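Local atomic coordinates of C alpha-dehydrogenase (Sphingobium sp. SYK-6, PDB entry 4YAE), a protein that probably works as an NAD(H)-dependent oxidoreductase of the short-chain dehydrogenase/reductase family, oxidising a substrate alcohol with NAD(+). Residues V33-R38 and I61-S66. Residues are numbered along the deposited sequence; the frame is centred on the assembly and turned at random.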
ATOM      1  N   VAL A  33     -17.097  14.861  16.336  1.00 10.74           N
ATOM      2  CA  VAL A  33     -17.403  13.488  16.687  1.00 13.08           C
ATOM      3  C   VAL A  33     -16.077  12.739  16.766  1.00 10.91           C
ATOM      4  O   VAL A  33     -15.388  12.580  15.764  1.00 12.54           O
ATOM      5  CB  VAL A  33     -18.352  12.825  15.670  1.00 12.75           C
ATOM      6  CG1 VAL A  33     -18.655  11.396  16.065  1.00 13.12           C
ATOM      7  CG2 VAL A  33     -19.653  13.607  15.589  1.00 12.76           C
ATOM      8  N   LEU A  34     -15.714  12.320  17.975  1.00 12.75           N
ATOM      9  CA  LEU A  34     -14.472  11.589  18.199  1.00 11.03           C
ATOM     10  C   LEU A  34     -14.769  10.106  18.212  1.00 11.46           C
ATOM     11  O   LEU A  34     -15.647   9.652  18.947  1.00 12.29           O
ATOM     12  CB  LEU A  34     -13.834  11.992  19.517  1.00 11.48           C
ATOM     13  CG  LEU A  34     -13.637  13.492  19.741  1.00 13.74           C
ATOM     14  CD1 LEU A  34     -12.971  13.717  21.084  1.00 16.72           C
ATOM     15  CD2 LEU A  34     -12.830  14.114  18.626  1.00 16.53           C
ATOM     16  N   ALA A  35     -14.032   9.361  17.401  1.00 11.25           N
ATOM     17  CA  ALA A  35     -14.196   7.926  17.321  1.00 13.68           C
ATOM     18  C   ALA A  35     -12.906   7.246  17.749  1.00 14.30           C
ATOM     19  O   ALA A  35     -11.814   7.653  17.348  1.00 13.23           O
ATOM     20  CB  ALA A  35     -14.588   7.526  15.916  1.00 12.78           C
ATOM     21  N   ASP A  36     -13.028   6.215  18.575  1.00 13.01           N
ATOM     22  CA  ASP A  36     -11.851   5.482  19.016  1.00 13.61           C
ATOM     23  C   ASP A  36     -12.281   4.108  19.513  1.00 15.37           C
ATOM     24  O   ASP A  36     -13.469   3.856  19.723  1.00 15.42           O
ATOM     25  CB  ASP A  36     -11.112   6.277  20.102  1.00 17.03           C
ATOM     26  CG  ASP A  36      -9.598   6.093  20.049  1.00 28.84           C
ATOM     27  OD1 ASP A  36      -9.134   4.935  19.999  1.00 33.46           O
ATOM     28  OD2 ASP A  36      -8.872   7.117  20.049  1.00 21.33           O
ATOM     29  N   ILE A  37     -11.320   3.210  19.669  1.00 16.76           N
ATOM     30  CA  ILE A  37     -11.622   1.828  20.003  1.00 16.71           C
ATOM     31  C   ILE A  37     -11.775   1.666  21.517  1.00 25.38           C
ATOM     32  O   ILE A  37     -12.457   0.754  21.978  1.00 25.96           O
ATOM     33  CB  ILE A  37     -10.521   0.870  19.451  1.00 19.65           C
ATOM     34  CG1 ILE A  37     -10.938  -0.595  19.597  1.00 31.29           C
ATOM     35  CG2 ILE A  37      -9.191   1.119  20.134  1.00 30.65           C
ATOM     36  CD1 ILE A  37     -12.073  -1.010  18.687  1.00 34.86           C
ATOM     37  N   ARG A  38     -11.156   2.580  22.266  1.00 27.46           N
ATOM     38  CA  ARG A  38     -11.113   2.531  23.728  1.00 42.14           C
ATOM     39  C   ARG A  38     -12.178   3.424  24.361  1.00 39.42           C
ATOM     40  O   ARG A  38     -12.210   4.633  24.125  1.00 26.34           O
ATOM     41  CB  ARG A  38      -9.736   2.976  24.238  1.00 60.28           C
ATOM     42  CG  ARG A  38      -8.544   2.203  23.692  1.00 70.76           C
ATOM     43  CD  ARG A  38      -8.065   1.134  24.664  1.00 78.84           C
ATOM     44  NE  ARG A  38      -7.591   1.703  25.926  1.00 79.13           N
ATOM     45  CZ  ARG A  38      -6.341   2.097  26.160  1.00 75.18           C
ATOM     46  NH1 ARG A  38      -5.408   1.994  25.220  1.00 77.34           N
ATOM     47  NH2 ARG A  38      -6.019   2.598  27.346  1.00 67.32           N
ATOM     48  N   ILE A  61     -17.966   8.153  19.770  1.00 13.75           N
ATOM     49  CA  ILE A  61     -18.450   6.871  19.252  1.00 12.73           C
ATOM     50  C   ILE A  61     -17.335   5.851  19.390  1.00 15.94           C
ATOM     51  O   ILE A  61     -16.237   6.061  18.880  1.00 14.61           O
ATOM     52  CB  ILE A  61     -18.884   6.962  17.772  1.00 12.88           C
ATOM     53  CG1 ILE A  61     -19.986   8.005  17.576  1.00 14.35           C
ATOM     54  CG2 ILE A  61     -19.358   5.589  17.263  1.00 17.04           C
ATOM     55  CD1 ILE A  61     -20.405   8.222  16.126  1.00 17.91           C
ATOM     56  N   ARG A  62     -17.602   4.747  20.077  1.00 13.68           N
ATOM     57  CA  ARG A  62     -16.641   3.645  20.126  1.00 13.99           C
ATOM     58  C   ARG A  62     -16.695   2.892  18.803  1.00 15.09           C
ATOM     59  O   ARG A  62     -17.757   2.385  18.425  1.00 14.98           O
ATOM     60  CB  ARG A  62     -16.945   2.702  21.286  1.00 17.10           C
ATOM     61  CG  ARG A  62     -15.906   1.636  21.525  1.00 25.92           C
ATOM     62  CD  ARG A  62     -16.386   0.750  22.673  1.00 45.96           C
ATOM     63  NE  ARG A  62     -15.553  -0.427  22.913  1.00 54.01           N
ATOM     64  CZ  ARG A  62     -15.930  -1.688  22.704  1.00 69.22           C
ATOM     65  NH1 ARG A  62     -17.137  -1.978  22.229  1.00 65.60           N
ATOM     66  NH2 ARG A  62     -15.086  -2.675  22.970  1.00 83.17           N
ATOM     67  N   LEU A  63     -15.556   2.792  18.122  1.00 13.58           N
ATOM     68  CA  LEU A  63     -15.525   2.331  16.742  1.00 16.10           C
ATOM     69  C   LEU A  63     -14.260   1.543  16.423  1.00 14.69           C
ATOM     70  O   LEU A  63     -13.165   1.959  16.774  1.00 16.49           O
ATOM     71  CB  LEU A  63     -15.626   3.529  15.793  1.00 16.04           C
ATOM     72  CG  LEU A  63     -15.440   3.247  14.302  1.00 18.18           C
ATOM     73  CD1 LEU A  63     -16.602   2.423  13.760  1.00 18.81           C
ATOM     74  CD2 LEU A  63     -15.287   4.560  13.536  1.00 19.14           C
ATOM     75  N   ASP A  64     -14.441   0.407  15.752  1.00 13.65           N
ATOM     76  CA  ASP A  64     -13.351  -0.337  15.130  1.00 13.95           C
ATOM     77  C   ASP A  64     -13.354   0.018  13.640  1.00 13.64           C
ATOM     78  O   ASP A  64     -14.270  -0.374  12.921  1.00 13.34           O
ATOM     79  CB  ASP A  64     -13.546  -1.845  15.335  1.00 14.78           C
ATOM     80  CG  ASP A  64     -12.454  -2.687  14.699  1.00 21.74           C
ATOM     81  OD1 ASP A  64     -11.621  -2.162  13.929  1.00 17.79           O
ATOM     82  OD2 ASP A  64     -12.445  -3.906  14.975  1.00 26.34           O
ATOM     83  N   VAL A  65     -12.345   0.753  13.173  1.00 13.38           N
ATOM     84  CA  VAL A  65     -12.376   1.263  11.809  1.00 13.07           C
ATOM     85  C   VAL A  65     -12.265   0.160  10.757  1.00 13.36           C
ATOM     86  O   VAL A  65     -12.492   0.422   9.578  1.00 13.63           O
ATOM     87  CB  VAL A  65     -11.256   2.300  11.561  1.00 13.17           C
ATOM     88  CG1 VAL A  65     -11.497   3.538  12.402  1.00 12.92           C
ATOM     89  CG2 VAL A  65      -9.874   1.712  11.845  1.00 13.84           C
ATOM     90  N   SER A  66     -11.912  -1.059  11.168  1.00 13.86           N
ATOM     91  CA  SER A  66     -11.845  -2.176  10.230  1.00 14.26           C
ATOM     92  C   SER A  66     -13.187  -2.881  10.061  1.00 14.28           C
ATOM     93  O   SER A  66     -13.315  -3.790   9.235  1.00 16.28           O
ATOM     94  CB  SER A  66     -10.784  -3.189  10.672  1.00 17.94           C
ATOM     95  OG  SER A  66     -11.192  -3.903  11.828  1.00 17.96           O
TER
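The C-terminal ends of two parallel strands meet here in the Rossmann fold of a short-chain dehydrogenase, where D36, D64 and V65 belong to the NADH site. I61 N donates to L34 O at 2.9 Å, D36 N to I61 O at 3.2 Å, and L63 N to D36 O at 2.8 Å, the last from above the carbonyl plane. A35 and I61 share the buried face with V33 and L63. V33 turns CG1 away from its backbone N (chi1 -180°), which brings it to 3.6 Å from I61 CD1, while the small A35 lets L63 CD2 settle 3.9 Å from its CB. At the open edge, I37 CD1 lies beside D64 CB, and the extended chain of R62 runs past I37, CG 3.6 Å from I37 O. D36 closes strand 31-36, where two acceptors suit: OD1 takes I37 N, OD2 takes A14 N. In the loop after strand 58-62, D64 OD1 takes S66 N, closing an Asx turn, and S66 OG from the same face, which holds the turn D64-S66 together. Helix 39-51 connects the strands in a beta-alpha-beta crossover and covers L34; helix 68-82 packs on V33, I61 and L63; strand 7-11 flanks 31-36, leaving 58-62 outermost within the chain.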